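Local coordinates for acinetobacter secreted protease CpaA (Acinetobacter nosocomialis M2, PDB 6O38), which is a secreted zinc metalloprotease, probably exported by the type II secretion system with the help of its chaperone CpaB, at residues A[226-237]-A[267-278]. Sequence-based numbering, arbitrary orientation.
Sequences LPTTANDRDRII and YEFMYVSDKGYW. With SO4 (sulfate ion), chain P.
Trp278 packs against Leu226, Pro227, Ala230 and Ile236. CD1 of Leu226 lies over one face of the indole, 4.0 Å from the centroid of the five-membered ring, and CD1 of Tyr271 covers the opposite face near the rim. The indole N-H is spent in the ring plane, on a bond of 2.7 Å from NE1 of Trp278 to O of Pro227. At the far end of the indole, CD1 of Ile236 comes within 3.5 Å of CH2 of Trp278, the two side chains crossing at about a right angle. The same Leu226 methyl makes a CH-pi contact with the face of Phe269.

The Tyr271 ring, its CG anti to the backbone N (chi1 -166°), lies against the backbone of Thr229 and Ala230. Ala230 N sits 3.4 Å above the ring centre, and Ala230 CB makes a CH-pi contact to the face. OG1 of Thr229 donates to OH of Tyr271 (3.1 Å).

Within the type II turn Asn231-Asp234, OD1 of Asp232 accepts from Ser273 N (3.1 Å) and from Arg233 NH1, the latter a salt bridge, on opposite faces of the carboxylate plane. On the sheet face away from Ile236 and Phe269, NH1 of Arg235 forms a salt bridge to OE1 of Glu268 (2.8 Å), with guanidinium and carboxylate planes 68° apart. Ile236 and Phe269 are a hydrogen-bonded antiparallel pair. Strand 235-237 thus pairs antiparallel with 267-272, whose hairpin with 277-278 carries a G1 beta bulge, Gly276 and Tyr277 facing Val272, within a StcE-type beta-sandwich domain.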
loop_
_atom_site.group_PDB
_atom_site.type_symbol
_atom_site.label_atom_id
_atom_site.label_comp_id
_atom_site.label_asym_id
_atom_site.label_seq_id
_atom_site.Cartn_x
_atom_site.Cartn_y
_atom_site.Cartn_z
ATOM N N LEU A 226 7.465 11.612 23.579
ATOM C CA LEU A 226 8.217 11.958 22.387
ATOM C C LEU A 226 8.881 13.326 22.545
ATOM O O LEU A 226 8.486 14.124 23.398
ATOM C CB LEU A 226 7.301 11.959 21.164
ATOM C CG LEU A 226 6.647 10.636 20.763
ATOM C CD1 LEU A 226 6.179 10.700 19.319
ATOM C CD2 LEU A 226 7.602 9.469 20.962
ATOM N N PRO A 227 9.905 13.614 21.737
ATOM C CA PRO A 227 10.517 14.947 21.776
ATOM C C PRO A 227 9.512 16.030 21.414
ATOM O O PRO A 227 8.525 15.788 20.716
ATOM C CB PRO A 227 11.638 14.857 20.734
ATOM C CG PRO A 227 11.947 13.406 20.635
ATOM C CD PRO A 227 10.645 12.696 20.852
ATOM N N THR A 228 9.778 17.242 21.903
ATOM C CA THR A 228 8.906 18.373 21.616
ATOM C C THR A 228 9.093 18.896 20.201
ATOM O O THR A 228 8.175 19.515 19.652
ATOM C CB THR A 228 9.180 19.509 22.601
ATOM O OG1 THR A 228 10.533 19.417 23.059
ATOM C CG2 THR A 228 8.271 19.380 23.808
ATOM N N THR A 229 10.257 18.652 19.603
ATOM C CA THR A 229 10.577 19.162 18.281
ATOM C C THR A 229 11.593 18.238 17.627
ATOM O O THR A 229 12.299 17.481 18.297
ATOM C CB THR A 229 11.124 20.593 18.345
ATOM O OG1 THR A 229 11.204 21.138 17.023
ATOM C CG2 THR A 229 12.508 20.610 18.982
ATOM N N ALA A 230 11.643 18.303 16.302
ATOM C CA ALA A 230 12.608 17.548 15.513
ATOM C C ALA A 230 12.760 18.245 14.167
ATOM O O ALA A 230 12.209 19.329 13.946
ATOM C CB ALA A 230 12.170 16.087 15.361
ATOM N N ASN A 231 13.518 17.632 13.268
ATOM C CA ASN A 231 13.595 18.110 11.899
ATOM C C ASN A 231 12.444 17.532 11.082
ATOM O O ASN A 231 11.838 16.521 11.447
ATOM C CB ASN A 231 14.938 17.744 11.269
ATOM C CG ASN A 231 16.079 18.581 11.810
ATOM O OD1 ASN A 231 15.966 19.801 11.930
ATOM N ND2 ASN A 231 17.185 17.929 12.146
ATOM N N ASP A 232 12.139 18.204 9.975
ATOM C CA ASP A 232 10.981 17.842 9.166
ATOM C C ASP A 232 11.077 16.397 8.690
ATOM O O ASP A 232 12.083 15.988 8.104
ATOM C CB ASP A 232 10.858 18.789 7.973
ATOM C CG ASP A 232 9.444 18.866 7.430
ATOM O OD1 ASP A 232 8.519 18.365 8.106
ATOM O OD2 ASP A 232 9.256 19.432 6.333
ATOM N N ARG A 233 10.031 15.620 8.980
ATOM C CA ARG A 233 9.854 14.241 8.528
ATOM C C ARG A 233 10.771 13.249 9.235
ATOM O O ARG A 233 10.957 12.128 8.750
ATOM C CB ARG A 233 10.020 14.114 7.008
ATOM C CG ARG A 233 8.711 14.164 6.232
ATOM C CD ARG A 233 7.898 15.398 6.585
ATOM N NE ARG A 233 6.654 15.472 5.825
ATOM C CZ ARG A 233 5.912 16.569 5.714
ATOM N NH1 ARG A 233 6.290 17.690 6.316
ATOM N NH2 ARG A 233 4.795 16.546 5.002
ATOM N N ASP A 234 11.362 13.627 10.367
ATOM C CA ASP A 234 12.008 12.635 11.214
ATOM C C ASP A 234 10.969 11.650 11.735
ATOM O O ASP A 234 9.814 12.006 11.984
ATOM C CB ASP A 234 12.737 13.303 12.380
ATOM C CG ASP A 234 13.994 14.028 11.944
ATOM O OD1 ASP A 234 14.531 13.699 10.866
ATOM O OD2 ASP A 234 14.455 14.918 12.689
ATOM N N ARG A 235 11.382 10.396 11.900
ATOM C CA ARG A 235 10.456 9.335 12.263
ATOM C C ARG A 235 10.934 8.600 13.505
ATOM O O ARG A 235 12.135 8.384 13.691
ATOM C CB ARG A 235 10.269 8.341 11.112
ATOM C CG ARG A 235 9.456 8.898 9.959
ATOM C CD ARG A 235 9.071 7.817 8.968
ATOM N NE ARG A 235 8.275 8.356 7.868
ATOM C CZ ARG A 235 7.479 7.627 7.094
ATOM N NH1 ARG A 235 7.366 6.321 7.298
ATOM N NH2 ARG A 235 6.792 8.202 6.118
ATOM N N ILE A 236 9.979 8.221 14.351
ATOM C CA ILE A 236 10.235 7.424 15.544
ATOM C C ILE A 236 9.330 6.203 15.493
ATOM O O ILE A 236 8.103 6.339 15.409
ATOM C CB ILE A 236 9.993 8.219 16.839
ATOM C CG1 ILE A 236 11.036 9.327 16.994
ATOM C CG2 ILE A 236 10.009 7.293 18.047
ATOM C CD1 ILE A 236 10.849 10.157 18.243
ATOM N N ILE A 237 9.930 5.018 15.539
ATOM C CA ILE A 237 9.202 3.758 15.637
ATOM C C ILE A 237 9.350 3.241 17.060
ATOM O O ILE A 237 10.463 3.190 17.597
ATOM C CB ILE A 237 9.709 2.725 14.616
ATOM C CG1 ILE A 237 9.459 3.219 13.190
ATOM C CG2 ILE A 237 9.035 1.380 14.836
ATOM C CD1 ILE A 237 10.041 2.320 12.122
ATOM N N TYR A 267 4.164 1.368 16.929
ATOM C CA TYR A 267 3.693 2.700 16.585
ATOM C C TYR A 267 4.766 3.424 15.787
ATOM O O TYR A 267 5.963 3.252 16.040
ATOM C CB TYR A 267 3.346 3.515 17.838
ATOM C CG TYR A 267 2.104 3.057 18.571
ATOM C CD1 TYR A 267 2.135 1.946 19.403
ATOM C CD2 TYR A 267 0.907 3.748 18.442
ATOM C CE1 TYR A 267 1.003 1.529 20.079
ATOM C CE2 TYR A 267 -0.231 3.339 19.114
ATOM C CZ TYR A 267 -0.176 2.230 19.932
ATOM O OH TYR A 267 -1.306 1.820 20.601
ATOM N N GLU A 268 4.335 4.238 14.827
ATOM C CA GLU A 268 5.241 5.038 14.016
ATOM C C GLU A 268 4.773 6.484 14.033
ATOM O O GLU A 268 3.584 6.757 13.837
ATOM C CB GLU A 268 5.313 4.515 12.577
ATOM C CG GLU A 268 6.547 4.969 11.814
ATOM C CD GLU A 268 6.645 4.343 10.437
ATOM O OE1 GLU A 268 7.529 4.755 9.655
ATOM O OE2 GLU A 268 5.839 3.439 10.134
ATOM N N PHE A 269 5.706 7.403 14.261
ATOM C CA PHE A 269 5.403 8.823 14.331
ATOM C C PHE A 269 6.283 9.575 13.345
ATOM O O PHE A 269 7.413 9.170 13.062
ATOM C CB PHE A 269 5.614 9.385 15.746
ATOM C CG PHE A 269 4.815 8.682 16.806
ATOM C CD1 PHE A 269 5.278 7.508 17.378
ATOM C CD2 PHE A 269 3.600 9.194 17.227
ATOM C CE1 PHE A 269 4.544 6.860 18.352
ATOM C CE2 PHE A 269 2.861 8.550 18.200
ATOM C CZ PHE A 269 3.334 7.382 18.764
HETATM N N MSE A 270 5.752 10.674 12.824
HETATM C CA MSE A 270 6.480 11.496 11.868
HETATM C C MSE A 270 6.299 12.972 12.191
HETATM O O MSE A 270 5.173 13.462 12.274
HETATM C CB MSE A 270 6.011 11.208 10.442
HETATM C CG MSE A 270 6.740 12.008 9.379
HETATM SE SE MSE A 270 5.896 11.843 7.632
HETATM C CE MSE A 270 4.189 12.691 8.044
ATOM N N TYR A 271 7.409 13.681 12.365
ATOM C CA TYR A 271 7.353 15.087 12.735
ATOM C C TYR A 271 7.024 15.946 11.522
ATOM O O TYR A 271 7.489 15.684 10.409
ATOM C CB TYR A 271 8.676 15.536 13.354
ATOM C CG TYR A 271 8.584 16.871 14.054
ATOM C CD1 TYR A 271 7.970 16.981 15.295
ATOM C CD2 TYR A 271 9.101 18.022 13.475
ATOM C CE1 TYR A 271 7.877 18.198 15.942
ATOM C CE2 TYR A 271 9.013 19.245 14.114
ATOM C CZ TYR A 271 8.401 19.326 15.348
ATOM O OH TYR A 271 8.310 20.539 15.990
ATOM N N VAL A 272 6.215 16.978 11.747
ATOM C CA VAL A 272 5.761 17.883 10.699
ATOM C C VAL A 272 6.132 19.292 11.142
ATOM O O VAL A 272 5.538 19.827 12.087
ATOM C CB VAL A 272 4.251 17.765 10.443
ATOM C CG1 VAL A 272 3.844 18.620 9.262
ATOM C CG2 VAL A 272 3.860 16.311 10.211
ATOM N N SER A 273 7.117 19.891 10.466
ATOM C CA SER A 273 7.690 21.150 10.936
ATOM C C SER A 273 6.671 22.284 10.897
ATOM O O SER A 273 6.512 23.020 11.879
ATOM C CB SER A 273 8.922 21.506 10.102
ATOM O OG SER A 273 10.019 20.679 10.443
ATOM N N ASP A 274 5.984 22.456 9.764
ATOM C CA ASP A 274 5.050 23.569 9.630
ATOM C C ASP A 274 3.907 23.492 10.636
ATOM O O ASP A 274 3.301 24.523 10.949
ATOM C CB ASP A 274 4.512 23.651 8.195
ATOM C CG ASP A 274 3.845 22.367 7.733
ATOM O OD1 ASP A 274 3.355 21.593 8.577
ATOM O OD2 ASP A 274 3.814 22.132 6.507
ATOM N N LYS A 275 3.600 22.299 11.144
ATOM C CA LYS A 275 2.574 22.130 12.165
ATOM C C LYS A 275 3.144 22.040 13.574
ATOM O O LYS A 275 2.445 22.373 14.536
ATOM C CB LYS A 275 1.749 20.869 11.883
ATOM C CG LYS A 275 0.939 20.924 10.598
ATOM C CD LYS A 275 -0.095 22.034 10.631
ATOM C CE LYS A 275 -0.923 22.039 9.355
ATOM N NZ LYS A 275 -2.224 22.739 9.535
ATOM N N GLY A 276 4.391 21.598 13.716
ATOM C CA GLY A 276 5.032 21.555 15.016
ATOM C C GLY A 276 4.606 20.426 15.928
ATOM O O GLY A 276 4.596 20.605 17.150
ATOM N N TYR A 277 4.257 19.265 15.377
ATOM C CA TYR A 277 3.910 18.118 16.203
ATOM C C TYR A 277 4.290 16.833 15.480
ATOM O O TYR A 277 4.651 16.837 14.300
ATOM C CB TYR A 277 2.420 18.120 16.582
ATOM C CG TYR A 277 1.440 18.317 15.436
ATOM C CD1 TYR A 277 1.504 17.540 14.284
ATOM C CD2 TYR A 277 0.426 19.261 15.527
ATOM C CE1 TYR A 277 0.604 17.714 13.250
ATOM C CE2 TYR A 277 -0.480 19.441 14.499
ATOM C CZ TYR A 277 -0.387 18.664 13.365
ATOM O OH TYR A 277 -1.287 18.841 12.339
ATOM N N TRP A 278 4.195 15.723 16.208
ATOM C CA TRP A 278 4.397 14.396 15.642
ATOM C C TRP A 278 3.069 13.884 15.097
ATOM O O TRP A 278 2.079 13.807 15.834
ATOM C CB TRP A 278 4.948 13.428 16.689
ATOM C CG TRP A 278 6.338 13.741 17.150
ATOM C CD1 TRP A 278 6.694 14.513 18.216
ATOM C CD2 TRP A 278 7.561 13.279 16.564
ATOM N NE1 TRP A 278 8.062 14.564 18.330
ATOM C CE2 TRP A 278 8.618 13.814 17.327
ATOM C CE3 TRP A 278 7.865 12.466 15.468
ATOM C CZ2 TRP A 278 9.955 13.565 17.028
ATOM C CZ3 TRP A 278 9.192 12.220 15.173
ATOM C CH2 TRP A 278 10.221 12.768 15.950
HETATM S S SO4 P . -3.815 20.591 11.564
HETATM O O1 SO4 P . -4.286 21.869 11.040
HETATM O O2 SO4 P . -4.836 20.013 12.434
HETATM O O3 SO4 P . -3.545 19.681 10.456
HETATM O O4 SO4 P . -2.588 20.800 12.330
HETATM O O HOH W 1 7.049 21.721 18.348
HETATM O O HOH W 2 11.681 21.479 12.753
#